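Local coordinates for StAR-related lipid transfer protein 5 (Homo sapiens, PDB 2R55) that probably binds cholesterol and may carry sterols or other lipids inside the cell, at residues Lys96-Val101 and Thr216-Asn221; Asn100-Glu105 and Ser120-Ala125; Lys127-Arg132 and Thr196-Tyr201; Phe134-Leu139 and Gly169-Cys174. All coordinates share one frame; numbering follows the deposited sequence.

Contact 1: residues Lys96-Val101 and Thr216-Asn221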
loop_
_atom_site.group_PDB
_atom_site.type_symbol
_atom_site.label_atom_id
_atom_site.label_comp_id
_atom_site.label_asym_id
_atom_site.label_seq_id
_atom_site.Cartn_x
_atom_site.Cartn_y
_atom_site.Cartn_z
ATOM N N LYS A 96 -12.749 0.606 -6.453
ATOM C CA LYS A 96 -13.115 1.358 -7.637
ATOM C C LYS A 96 -11.908 1.753 -8.494
ATOM O O LYS A 96 -11.668 1.176 -9.550
ATOM C CB LYS A 96 -13.908 2.598 -7.214
ATOM C CG LYS A 96 -14.475 3.417 -8.344
ATOM C CD LYS A 96 -15.383 2.557 -9.164
ATOM C CE LYS A 96 -16.401 3.371 -9.907
ATOM N NZ LYS A 96 -17.204 2.399 -10.664
ATOM N N TRP A 97 -11.137 2.716 -8.009
ATOM C CA TRP A 97 -10.186 3.445 -8.841
ATOM C C TRP A 97 -8.843 2.760 -9.060
ATOM O O TRP A 97 -8.148 3.074 -10.021
ATOM C CB TRP A 97 -9.959 4.844 -8.262
ATOM C CG TRP A 97 -9.492 4.835 -6.836
ATOM C CD1 TRP A 97 -10.272 4.918 -5.721
ATOM C CD2 TRP A 97 -8.140 4.734 -6.375
ATOM N NE1 TRP A 97 -9.490 4.882 -4.591
ATOM C CE2 TRP A 97 -8.177 4.769 -4.962
ATOM C CE3 TRP A 97 -6.898 4.627 -7.017
ATOM C CZ2 TRP A 97 -7.017 4.695 -4.176
ATOM C CZ3 TRP A 97 -5.743 4.538 -6.235
ATOM C CH2 TRP A 97 -5.815 4.572 -4.828
ATOM N N ASP A 98 -8.460 1.851 -8.172
ATOM C CA ASP A 98 -7.133 1.238 -8.264
ATOM C C ASP A 98 -7.121 0.010 -9.168
ATOM O O ASP A 98 -7.607 -1.061 -8.786
ATOM C CB ASP A 98 -6.604 0.882 -6.874
ATOM C CG ASP A 98 -5.190 0.314 -6.908
ATOM O OD1 ASP A 98 -4.375 0.683 -7.788
ATOM O OD2 ASP A 98 -4.892 -0.504 -6.022
ATOM N N GLU A 99 -6.543 0.161 -10.357
ATOM C CA GLU A 99 -6.548 -0.914 -11.355
ATOM C C GLU A 99 -6.036 -2.249 -10.810
ATOM O O GLU A 99 -6.340 -3.297 -11.364
ATOM C CB GLU A 99 -5.786 -0.505 -12.634
ATOM C CG GLU A 99 -4.276 -0.293 -12.462
ATOM C CD GLU A 99 -3.474 -0.426 -13.762
ATOM O OE1 GLU A 99 -4.012 -0.133 -14.852
ATOM O OE2 GLU A 99 -2.282 -0.813 -13.680
ATOM N N ASN A 100 -5.277 -2.189 -9.710
ATOM C CA ASN A 100 -4.641 -3.365 -9.109
ATOM C C ASN A 100 -5.387 -4.035 -7.962
ATOM O O ASN A 100 -4.799 -4.831 -7.209
ATOM C CB ASN A 100 -3.238 -3.012 -8.639
ATOM C CG ASN A 100 -2.180 -3.504 -9.579
ATOM O OD1 ASN A 100 -2.358 -4.509 -10.262
ATOM N ND2 ASN A 100 -1.060 -2.804 -9.615
ATOM N N VAL A 101 -6.671 -3.721 -7.836
ATOM C CA VAL A 101 -7.485 -4.213 -6.733
ATOM C C VAL A 101 -8.867 -4.578 -7.248
ATOM O O VAL A 101 -9.550 -3.752 -7.851
ATOM C CB VAL A 101 -7.572 -3.168 -5.567
ATOM C CG1 VAL A 101 -8.766 -3.445 -4.645
ATOM C CG2 VAL A 101 -6.277 -3.145 -4.761
ATOM N N THR A 216 3.588 4.273 -10.432
ATOM C CA THR A 216 3.262 5.451 -11.259
ATOM C C THR A 216 1.801 5.456 -11.753
ATOM O O THR A 216 1.184 6.519 -11.883
ATOM C CB THR A 216 4.177 5.571 -12.482
ATOM O OG1 THR A 216 3.979 4.434 -13.337
ATOM C CG2 THR A 216 5.634 5.668 -12.055
ATOM N N ARG A 217 1.279 4.261 -12.013
ATOM C CA ARG A 217 -0.121 4.046 -12.363
ATOM C C ARG A 217 -1.048 4.236 -11.169
ATOM O O ARG A 217 -2.182 4.709 -11.316
ATOM C CB ARG A 217 -0.308 2.623 -12.928
ATOM C CG ARG A 217 -0.286 2.547 -14.438
ATOM C CD ARG A 217 0.462 1.307 -14.943
ATOM N NE ARG A 217 0.026 0.940 -16.300
ATOM C CZ ARG A 217 0.325 1.624 -17.406
ATOM N NH1 ARG A 217 1.088 2.723 -17.351
ATOM N NH2 ARG A 217 -0.145 1.211 -18.575
ATOM N N PHE A 218 -0.568 3.830 -9.994
ATOM C CA PHE A 218 -1.312 3.980 -8.746
ATOM C C PHE A 218 -1.633 5.468 -8.510
ATOM O O PHE A 218 -2.788 5.840 -8.256
ATOM C CB PHE A 218 -0.511 3.359 -7.605
ATOM C CG PHE A 218 -1.044 3.652 -6.225
ATOM C CD1 PHE A 218 -2.015 2.839 -5.645
ATOM C CD2 PHE A 218 -0.524 4.709 -5.473
ATOM C CE1 PHE A 218 -2.476 3.106 -4.338
ATOM C CE2 PHE A 218 -0.998 4.978 -4.191
ATOM C CZ PHE A 218 -1.970 4.177 -3.622
ATOM N N TYR A 219 -0.617 6.316 -8.652
ATOM C CA TYR A 219 -0.784 7.752 -8.444
ATOM C C TYR A 219 -1.599 8.380 -9.549
ATOM O O TYR A 219 -2.447 9.241 -9.283
ATOM C CB TYR A 219 0.570 8.469 -8.309
ATOM C CG TYR A 219 1.184 8.379 -6.936
ATOM C CD1 TYR A 219 1.800 7.203 -6.497
ATOM C CD2 TYR A 219 1.171 9.481 -6.078
ATOM C CE1 TYR A 219 2.359 7.125 -5.249
ATOM C CE2 TYR A 219 1.738 9.412 -4.826
ATOM C CZ TYR A 219 2.334 8.233 -4.413
ATOM O OH TYR A 219 2.896 8.170 -3.154
ATOM N N ALA A 220 -1.329 7.974 -10.785
ATOM C CA ALA A 220 -2.158 8.413 -11.904
ATOM C C ALA A 220 -3.640 8.163 -11.586
ATOM O O ALA A 220 -4.455 9.067 -11.708
ATOM C CB ALA A 220 -1.739 7.725 -13.199
ATOM N N ASN A 221 -3.969 6.954 -11.133
ATOM C CA ASN A 221 -5.353 6.583 -10.787
ATOM C C ASN A 221 -5.888 7.391 -9.625
ATOM O O ASN A 221 -6.949 8.001 -9.722
ATOM C CB ASN A 221 -5.458 5.091 -10.429
ATOM C CG ASN A 221 -5.491 4.186 -11.640
ATOM O OD1 ASN A 221 -5.623 4.639 -12.782
ATOM N ND2 ASN A 221 -5.375 2.882 -11.394
#
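The indole of W97 and the ring of F218 meet on the buried flank of helix 204-227, where CH2 of W97 comes within 3.7 Å of CE1 of F218. Their planes stand 57° apart, an oblique meeting that is neither a stack nor an edge-to-face pair. CG of W97 lies between its own N and carbonyl carbon (chi1 56°), which turns the six-membered ring toward the helix; CB of N221 then fits against the ring edge, 3.7 Å from CE3 of W97. The far side of the indole is fixed too, because NE1 donates to the carbonyl of C85. D98 adds a polar edge to this apolar patch: its OD1 approaches CD1 of F218 at 3.8 Å, close to the ring plane, with the carboxylate turned perpendicular to it. The case illustrates the helix-grip fold of START domains, in which a long C-terminal helix is held against the curved sheet; here helix 94-97 and the type I turn D98-V101 that follows it grip its flank, while F218 meets F194 edge-to-face on the sheet. Were W97 replaced by an alanine, a gap would probably open beside F218, L222 and A225, and the carbonyl of C85 would be left without its indole donor. Toward solvent the fit slackens. E99 sends an extended chain to R217, yet OE2 of E99 stays 3.9 Å from NE of R217, a long salt bridge, and the carboxylate and guanidinium planes are 73° apart. There OE2 of E99 lies nearer to CD of R217, at 3.7 Å, than to NE.

Contact 2: residues Asn100-Glu105 and Ser120-Ala125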
loop_
_atom_site.group_PDB
_atom_site.type_symbol
_atom_site.label_atom_id
_atom_site.label_comp_id
_atom_site.label_asym_id
_atom_site.label_seq_id
_atom_site.Cartn_x
_atom_site.Cartn_y
_atom_site.Cartn_z
ATOM N N ASN A 100 -5.277 -2.189 -9.710
ATOM C CA ASN A 100 -4.641 -3.365 -9.109
ATOM C C ASN A 100 -5.387 -4.035 -7.962
ATOM O O ASN A 100 -4.799 -4.831 -7.209
ATOM C CB ASN A 100 -3.238 -3.012 -8.639
ATOM C CG ASN A 100 -2.180 -3.504 -9.579
ATOM O OD1 ASN A 100 -2.358 -4.509 -10.262
ATOM N ND2 ASN A 100 -1.060 -2.804 -9.615
ATOM N N VAL A 101 -6.671 -3.721 -7.836
ATOM C CA VAL A 101 -7.485 -4.213 -6.733
ATOM C C VAL A 101 -8.867 -4.578 -7.248
ATOM O O VAL A 101 -9.550 -3.752 -7.851
ATOM C CB VAL A 101 -7.572 -3.168 -5.567
ATOM C CG1 VAL A 101 -8.766 -3.445 -4.645
ATOM C CG2 VAL A 101 -6.277 -3.145 -4.761
ATOM N N THR A 102 -9.267 -5.817 -7.004
ATOM C CA THR A 102 -10.569 -6.305 -7.435
ATOM C C THR A 102 -11.478 -6.619 -6.254
ATOM O O THR A 102 -12.695 -6.460 -6.347
ATOM C CB THR A 102 -10.444 -7.546 -8.343
ATOM O OG1 THR A 102 -9.370 -8.379 -7.884
ATOM C CG2 THR A 102 -10.149 -7.127 -9.769
ATOM N N GLY A 103 -10.884 -7.057 -5.148
ATOM C CA GLY A 103 -11.642 -7.441 -3.960
ATOM C C GLY A 103 -11.014 -6.964 -2.663
ATOM O O GLY A 103 -9.878 -7.290 -2.366
ATOM N N PHE A 104 -11.767 -6.182 -1.896
ATOM C CA PHE A 104 -11.346 -5.730 -0.575
ATOM C C PHE A 104 -12.407 -6.119 0.461
ATOM O O PHE A 104 -13.580 -5.729 0.359
ATOM C CB PHE A 104 -11.125 -4.221 -0.593
ATOM C CG PHE A 104 -10.390 -3.691 0.607
ATOM C CD1 PHE A 104 -9.020 -3.859 0.730
ATOM C CD2 PHE A 104 -11.071 -3.007 1.606
ATOM C CE1 PHE A 104 -8.335 -3.360 1.839
ATOM C CE2 PHE A 104 -10.391 -2.504 2.722
ATOM C CZ PHE A 104 -9.022 -2.680 2.833
ATOM N N GLU A 105 -11.993 -6.917 1.439
ATOM C CA GLU A 105 -12.879 -7.413 2.489
ATOM C C GLU A 105 -12.250 -7.073 3.837
ATOM O O GLU A 105 -11.040 -7.273 4.030
ATOM C CB GLU A 105 -13.072 -8.941 2.370
ATOM C CG GLU A 105 -13.922 -9.432 1.184
ATOM C CD GLU A 105 -13.661 -10.908 0.802
ATOM O OE1 GLU A 105 -14.594 -11.582 0.332
ATOM O OE2 GLU A 105 -12.528 -11.408 0.947
ATOM N N SER A 120 -7.688 -8.477 -3.195
ATOM C CA SER A 120 -7.548 -9.240 -4.429
ATOM C C SER A 120 -6.998 -8.345 -5.524
ATOM O O SER A 120 -7.534 -7.271 -5.778
ATOM C CB SER A 120 -8.894 -9.806 -4.887
ATOM O OG SER A 120 -9.581 -10.487 -3.851
ATOM N N THR A 121 -5.919 -8.796 -6.156
ATOM C CA THR A 121 -5.322 -8.106 -7.294
ATOM C C THR A 121 -5.759 -8.876 -8.526
ATOM O O THR A 121 -6.083 -10.060 -8.427
ATOM C CB THR A 121 -3.752 -8.090 -7.217
ATOM O OG1 THR A 121 -3.237 -9.433 -7.265
ATOM C CG2 THR A 121 -3.270 -7.405 -5.953
ATOM N N PRO A 122 -5.787 -8.221 -9.696
ATOM C CA PRO A 122 -6.148 -9.017 -10.856
ATOM C C PRO A 122 -4.859 -9.499 -11.500
ATOM O O PRO A 122 -3.801 -9.315 -10.913
ATOM C CB PRO A 122 -6.859 -8.005 -11.748
ATOM C CG PRO A 122 -6.157 -6.673 -11.424
ATOM C CD PRO A 122 -5.522 -6.814 -10.057
ATOM N N SER A 123 -4.955 -10.110 -12.678
ATOM C CA SER A 123 -3.803 -10.408 -13.521
ATOM C C SER A 123 -2.975 -9.169 -13.861
ATOM O O SER A 123 -3.479 -8.052 -13.850
ATOM C CB SER A 123 -4.258 -11.065 -14.822
ATOM O OG SER A 123 -4.380 -12.461 -14.653
ATOM N N ALA A 124 -1.700 -9.390 -14.172
ATOM C CA ALA A 124 -0.789 -8.316 -14.519
ATOM C C ALA A 124 0.310 -8.814 -15.457
ATOM O O ALA A 124 0.483 -10.032 -15.655
ATOM C CB ALA A 124 -0.184 -7.730 -13.266
ATOM N N ALA A 125 1.040 -7.848 -16.022
ATOM C CA ALA A 125 2.131 -8.087 -16.973
ATOM C C ALA A 125 1.828 -9.174 -18.009
ATOM O O ALA A 125 2.521 -10.193 -18.078
ATOM C CB ALA A 125 3.432 -8.386 -16.230
#
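In T102 the hydroxyl OG1 sits between the residue's own N and carbonyl carbon (chi1 37°), and that torsion brings it to the backbone oxygen of S120; the same rotation leaves CG2 to rest 3.9 Å from CB of P122. The oxygen of S120 is gripped chiefly by N of T102, at 2.6 Å and nearly straight (172°), with the donor tilted from the carbonyl plane. OG1 of T102 adds a weak bond of 3.0 Å, and N of G103 a weak one of 3.4 Å. Two successive residues, T102 and G103, thus face the single residue S120, which defines a classic beta bulge. On the strand side of it, N of S120 returns a bond to O of G103 at 2.6 Å, completing an antiparallel hydrogen-bonded pair. As OG of S120 stands, a CB on G103 would collide with it. Beyond the bulge the chains still touch without strand pairing: CG2 of T121 lies 3.2 Å from O of N100, and CD of P122 packs 3.5 Å from C of N100. The bulge marks the end of the hairpin formed by strands 103-109 and 114-120, in which E105 and R118 pair next through backbone hydrogen bonds and a salt bridge. OG1 of T121 turns the other way to the carbonyl of R132 at the start of strand 132-142, while N100 and A124 both lean on F210 of helix 204-227.

Contact 3: residues Lys127-Arg132 and Thr196-Tyr201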
loop_
_atom_site.group_PDB
_atom_site.type_symbol
_atom_site.label_atom_id
_atom_site.label_comp_id
_atom_site.label_asym_id
_atom_site.label_seq_id
_atom_site.Cartn_x
_atom_site.Cartn_y
_atom_site.Cartn_z
ATOM N N LYS A 127 -0.711 -11.223 -18.378
ATOM C CA LYS A 127 -1.144 -12.456 -17.707
ATOM C C LYS A 127 0.002 -13.332 -17.135
ATOM O O LYS A 127 -0.249 -14.457 -16.702
ATOM C CB LYS A 127 -2.122 -13.261 -18.585
ATOM C CG LYS A 127 -3.428 -12.514 -18.901
ATOM C CD LYS A 127 -4.487 -13.339 -19.652
ATOM C CE LYS A 127 -4.140 -13.577 -21.123
ATOM N NZ LYS A 127 -3.864 -12.315 -21.857
ATOM N N LEU A 128 1.238 -12.813 -17.114
ATOM C CA LEU A 128 2.386 -13.496 -16.473
ATOM C C LEU A 128 2.269 -13.497 -14.950
ATOM O O LEU A 128 2.787 -14.405 -14.272
ATOM C CB LEU A 128 3.737 -12.867 -16.873
ATOM C CG LEU A 128 4.266 -13.008 -18.310
ATOM C CD1 LEU A 128 5.391 -12.005 -18.592
ATOM C CD2 LEU A 128 4.746 -14.417 -18.596
ATOM N N ILE A 129 1.609 -12.469 -14.416
ATOM C CA ILE A 129 1.316 -12.427 -13.000
ATOM C C ILE A 129 -0.149 -12.724 -12.852
ATOM O O ILE A 129 -0.977 -11.846 -13.078
ATOM C CB ILE A 129 1.648 -11.058 -12.353
ATOM C CG1 ILE A 129 3.115 -10.711 -12.594
ATOM C CG2 ILE A 129 1.343 -11.084 -10.853
ATOM C CD1 ILE A 129 3.417 -9.267 -12.479
ATOM N N SER A 130 -0.461 -13.965 -12.489
ATOM C CA SER A 130 -1.832 -14.395 -12.256
ATOM C C SER A 130 -2.404 -13.747 -10.974
ATOM O O SER A 130 -1.638 -13.275 -10.138
ATOM C CB SER A 130 -1.896 -15.924 -12.215
ATOM O OG SER A 130 -1.805 -16.435 -10.907
ATOM N N PRO A 131 -3.743 -13.711 -10.815
ATOM C CA PRO A 131 -4.301 -13.012 -9.645
ATOM C C PRO A 131 -3.697 -13.470 -8.311
ATOM O O PRO A 131 -3.525 -14.672 -8.087
ATOM C CB PRO A 131 -5.785 -13.358 -9.701
ATOM C CG PRO A 131 -6.048 -13.653 -11.151
ATOM C CD PRO A 131 -4.800 -14.284 -11.673
ATOM N N ARG A 132 -3.357 -12.502 -7.449
ATOM C CA ARG A 132 -2.879 -12.786 -6.086
ATOM C C ARG A 132 -3.878 -12.226 -5.088
ATOM O O ARG A 132 -4.717 -11.380 -5.433
ATOM C CB ARG A 132 -1.498 -12.186 -5.817
ATOM C CG ARG A 132 -0.562 -12.139 -7.003
ATOM C CD ARG A 132 0.530 -13.185 -6.960
ATOM N NE ARG A 132 0.682 -13.693 -8.312
ATOM C CZ ARG A 132 1.639 -14.511 -8.742
ATOM N NH1 ARG A 132 2.597 -14.940 -7.935
ATOM N NH2 ARG A 132 1.625 -14.900 -10.014
ATOM N N THR A 196 5.907 -5.742 -1.454
ATOM C CA THR A 196 5.053 -6.865 -1.789
ATOM C C THR A 196 5.861 -8.069 -2.163
ATOM O O THR A 196 6.821 -7.956 -2.917
ATOM C CB THR A 196 4.184 -6.474 -2.948
ATOM O OG1 THR A 196 3.322 -5.421 -2.515
ATOM C CG2 THR A 196 3.361 -7.658 -3.459
ATOM N N ASP A 197 5.479 -9.217 -1.622
ATOM C CA ASP A 197 5.998 -10.486 -2.124
ATOM C C ASP A 197 4.912 -11.151 -2.950
ATOM O O ASP A 197 3.980 -11.762 -2.422
ATOM C CB ASP A 197 6.425 -11.406 -0.989
ATOM C CG ASP A 197 7.027 -12.692 -1.485
ATOM O OD1 ASP A 197 7.328 -12.800 -2.692
ATOM O OD2 ASP A 197 7.214 -13.613 -0.664
ATOM N N LEU A 198 5.018 -11.013 -4.259
ATOM C CA LEU A 198 4.117 -11.714 -5.155
ATOM C C LEU A 198 4.090 -13.212 -4.918
ATOM O O LEU A 198 3.056 -13.852 -5.133
ATOM C CB LEU A 198 4.459 -11.381 -6.594
ATOM C CG LEU A 198 4.065 -9.918 -6.882
ATOM C CD1 LEU A 198 4.563 -9.517 -8.259
ATOM C CD2 LEU A 198 2.567 -9.679 -6.725
ATOM N N SER A 199 5.222 -13.774 -4.456
ATOM C CA SER A 199 5.260 -15.177 -4.044
ATOM C C SER A 199 4.943 -16.009 -5.284
ATOM O O SER A 199 5.230 -15.572 -6.401
ATOM C CB SER A 199 4.278 -15.404 -2.881
ATOM O OG SER A 199 3.920 -16.746 -2.705
ATOM N N GLY A 200 4.351 -17.185 -5.108
ATOM C CA GLY A 200 4.181 -18.126 -6.222
ATOM C C GLY A 200 5.527 -18.465 -6.841
ATOM O O GLY A 200 6.503 -18.652 -6.132
ATOM N N TYR A 201 5.586 -18.494 -8.167
ATOM C CA TYR A 201 6.768 -18.963 -8.887
ATOM C C TYR A 201 7.156 -18.028 -10.021
ATOM O O TYR A 201 7.002 -18.371 -11.189
ATOM C CB TYR A 201 6.517 -20.378 -9.428
ATOM C CG TYR A 201 6.274 -21.397 -8.344
ATOM C CD1 TYR A 201 4.986 -21.616 -7.838
ATOM C CD2 TYR A 201 7.331 -22.132 -7.806
ATOM C CE1 TYR A 201 4.754 -22.543 -6.824
ATOM C CE2 TYR A 201 7.116 -23.069 -6.801
ATOM C CZ TYR A 201 5.825 -23.270 -6.312
ATOM O OH TYR A 201 5.610 -24.204 -5.319
HETATM O O HOH W 1 3.544 -17.467 -9.788
#
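The guanidinium of R132 is engaged along its edges by carbonyls from two loops. Near its plane lie the oxygens of L198 and S199 on one segment and that of S130 on its own. NH1 of R132 donates to O of L198 at 3.0 Å, almost straight (167°), though it comes down from above that carbonyl's plane and not along a lone pair; O of S199 lies 3.1 Å from the same NH1. NE of R132 donates to O of S130 at 3.0 Å, a bond that fixes the group's rotation. A water accepting from NH2 of R132 and, at 2.8 Å, from N of Y201 extends the link to the far end of 196-201. The R132 side chain bends at chi2 (-105°) and chi3 and crosses L198 at about a right angle, with CG of R132 4.0 Å from CD2 of L198. I129 touches L198 more lightly, CD1 to CD1. The partner loop is shaped by an Asx turn, in which OD1 of D197 takes the N of S199 at 2.9 Å, and by G200, whose positive phi favours glycine. R132 thus fastens the loop between strands 114-120 and 132-142 to the turn leading from strand 188-197 into helix 204-227, on whose V206 and F210 I129 rests. In START domains a loop at this place, together with the C-terminal helix, is thought to close the mouth of the lipid tunnel.

Contact 4: residues Phe134-Leu139 and Gly169-Cys174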
loop_
_atom_site.group_PDB
_atom_site.type_symbol
_atom_site.label_atom_id
_atom_site.label_comp_id
_atom_site.label_asym_id
_atom_site.label_seq_id
_atom_site.Cartn_x
_atom_site.Cartn_y
_atom_site.Cartn_z
ATOM N N PHE A 134 -3.930 -11.057 -0.703
ATOM C CA PHE A 134 -3.111 -10.712 0.452
ATOM C C PHE A 134 -3.996 -10.602 1.674
ATOM O O PHE A 134 -5.094 -10.046 1.595
ATOM C CB PHE A 134 -2.400 -9.379 0.202
ATOM C CG PHE A 134 -1.584 -9.364 -1.058
ATOM C CD1 PHE A 134 -2.154 -9.018 -2.268
ATOM C CD2 PHE A 134 -0.239 -9.721 -1.030
ATOM C CE1 PHE A 134 -1.420 -9.023 -3.432
ATOM C CE2 PHE A 134 0.523 -9.718 -2.201
ATOM C CZ PHE A 134 -0.090 -9.370 -3.413
ATOM N N VAL A 135 -3.498 -11.118 2.800
ATOM C CA VAL A 135 -4.187 -11.051 4.091
ATOM C C VAL A 135 -3.363 -10.200 5.075
ATOM O O VAL A 135 -2.376 -10.682 5.648
ATOM C CB VAL A 135 -4.476 -12.478 4.660
ATOM C CG1 VAL A 135 -5.193 -12.401 5.998
ATOM C CG2 VAL A 135 -5.314 -13.317 3.660
ATOM N N ASP A 136 -3.759 -8.936 5.261
ATOM C CA ASP A 136 -2.946 -7.988 6.043
ATOM C C ASP A 136 -3.507 -7.611 7.411
ATOM O O ASP A 136 -4.723 -7.463 7.593
ATOM C CB ASP A 136 -2.711 -6.671 5.278
ATOM C CG ASP A 136 -2.110 -6.876 3.891
ATOM O OD1 ASP A 136 -1.134 -7.659 3.749
ATOM O OD2 ASP A 136 -2.630 -6.233 2.942
ATOM N N LEU A 137 -2.601 -7.434 8.366
ATOM C CA LEU A 137 -2.898 -6.673 9.568
ATOM C C LEU A 137 -2.643 -5.212 9.234
ATOM O O LEU A 137 -1.503 -4.824 8.985
ATOM C CB LEU A 137 -2.015 -7.118 10.723
ATOM C CG LEU A 137 -2.358 -6.576 12.107
ATOM C CD1 LEU A 137 -3.778 -6.939 12.513
ATOM C CD2 LEU A 137 -1.367 -7.135 13.098
ATOM N N VAL A 138 -3.717 -4.427 9.179
ATOM C CA VAL A 138 -3.629 -3.011 8.806
ATOM C C VAL A 138 -4.092 -2.099 9.937
ATOM O O VAL A 138 -5.222 -2.209 10.428
ATOM C CB VAL A 138 -4.361 -2.669 7.458
ATOM C CG1 VAL A 138 -5.738 -3.325 7.373
ATOM C CG2 VAL A 138 -4.473 -1.155 7.271
ATOM N N LEU A 139 -3.182 -1.213 10.339
ATOM C CA LEU A 139 -3.393 -0.270 11.421
ATOM C C LEU A 139 -3.354 1.122 10.831
ATOM O O LEU A 139 -2.431 1.465 10.072
ATOM C CB LEU A 139 -2.296 -0.438 12.488
ATOM C CG LEU A 139 -2.067 0.450 13.746
ATOM C CD1 LEU A 139 -1.187 1.654 13.479
ATOM C CD2 LEU A 139 -3.344 0.868 14.505
ATOM N N GLY A 169 -0.195 -14.009 -1.761
ATOM C CA GLY A 169 0.935 -13.107 -1.611
ATOM C C GLY A 169 1.103 -12.678 -0.171
ATOM O O GLY A 169 0.218 -12.876 0.661
ATOM N N PHE A 170 2.241 -12.079 0.124
ATOM C CA PHE A 170 2.513 -11.575 1.449
ATOM C C PHE A 170 3.074 -10.173 1.298
ATOM O O PHE A 170 4.116 -9.975 0.680
ATOM C CB PHE A 170 3.501 -12.479 2.181
ATOM C CG PHE A 170 3.041 -13.906 2.319
ATOM C CD1 PHE A 170 3.473 -14.875 1.423
ATOM C CD2 PHE A 170 2.173 -14.281 3.349
ATOM C CE1 PHE A 170 3.044 -16.219 1.528
ATOM C CE2 PHE A 170 1.741 -15.611 3.482
ATOM C CZ PHE A 170 2.176 -16.585 2.555
ATOM N N ASN A 171 2.334 -9.196 1.812
ATOM C CA ASN A 171 2.842 -7.844 1.969
ATOM C C ASN A 171 3.709 -7.774 3.198
ATOM O O ASN A 171 3.332 -8.282 4.255
ATOM C CB ASN A 171 1.686 -6.856 2.180
ATOM C CG ASN A 171 0.964 -6.525 0.903
ATOM O OD1 ASN A 171 1.583 -6.269 -0.126
ATOM N ND2 ASN A 171 -0.349 -6.531 0.958
ATOM N N HIS A 172 4.867 -7.135 3.061
ATOM C CA HIS A 172 5.653 -6.720 4.222
ATOM C C HIS A 172 5.337 -5.235 4.541
ATOM O O HIS A 172 4.576 -4.601 3.777
ATOM C CB HIS A 172 7.112 -6.998 3.956
ATOM C CG HIS A 172 7.427 -8.453 3.885
ATOM N ND1 HIS A 172 7.549 -9.128 2.691
ATOM C CD2 HIS A 172 7.623 -9.371 4.861
ATOM C CE1 HIS A 172 7.834 -10.395 2.936
ATOM N NE2 HIS A 172 7.884 -10.568 4.244
ATOM N N PRO A 173 5.848 -4.694 5.673
ATOM C CA PRO A 173 5.333 -3.377 6.113
ATOM C C PRO A 173 5.218 -2.383 4.967
ATOM O O PRO A 173 6.197 -2.132 4.267
ATOM C CB PRO A 173 6.362 -2.922 7.139
ATOM C CG PRO A 173 6.871 -4.217 7.729
ATOM C CD PRO A 173 6.867 -5.216 6.608
ATOM N N CYS A 174 4.017 -1.851 4.771
ATOM C CA CYS A 174 3.702 -1.029 3.609
ATOM C C CYS A 174 2.503 -0.165 3.897
ATOM O O CYS A 174 1.852 -0.333 4.924
ATOM C CB CYS A 174 3.360 -1.892 2.391
ATOM S SG CYS A 174 1.935 -2.989 2.559
#
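Strands 132-142 and 167-180 run side by side as parallel neighbours in the otherwise antiparallel START sheet, and at this contact the clear bonds between them come from side chains. The short segments diverge by 25°. Between them the amide of N171 reaches across to the carboxylate of D136: ND2 of N171 donates to OD1 of D136 at 3.1 Å and to OD2 of D136 at 3.0 Å. Both oxygens are met on their syn side, slightly out of the carboxylate plane, and the amide is turned 39° against it. Matching first torsions make the meeting possible, since in each residue CG lies opposite the carbonyl carbon, at -54° in D136 and -77° in N171. Two residues earlier in each strand, the F134 ring lies obliquely against the backbone of G169, with CD2 of F134 3.4 Å from C of G169; a CB on G169 would run into CE2 of F134 unless the ring moved. The ring also lies only 15° from parallel to the N171 amide, and CG of F134 comes within 3.7 Å of ND2 of N171. The other end of the amide, OD1, accepts from OG1 of T196 on strand 188-197. An alanine in place of D136 takes away both acceptors, and ND2 of N171 would probably be left without a partner on strand 132-142 and the amide freer to turn. Burial would tend to make the D136 carboxylate harder to ionise, but the single N-H of N171 shared by both its oxygens, a bifurcated bond, would probably offset part of that.

Contacts 1 and 2 start from the same stretch, sharing N100 and V101, and their centres lie 10 Å apart; O of E99 and CG of P122 touch at 3.4 Å. Contacts 2 and 3 meet within one loop, where N of A124 lies 2.8 Å from O of I129. Contact 3 in turn joins contact 4 across adjacent strands, with N of D197 2.8 Å from O of F170. Contacts 1 and 4 do not touch: their centres are about 18 Å apart, on opposite sides of the chain's centre. Together the four run from the C-terminal helix round to the sheet, the parts that in START domains enclose the lipid cavity.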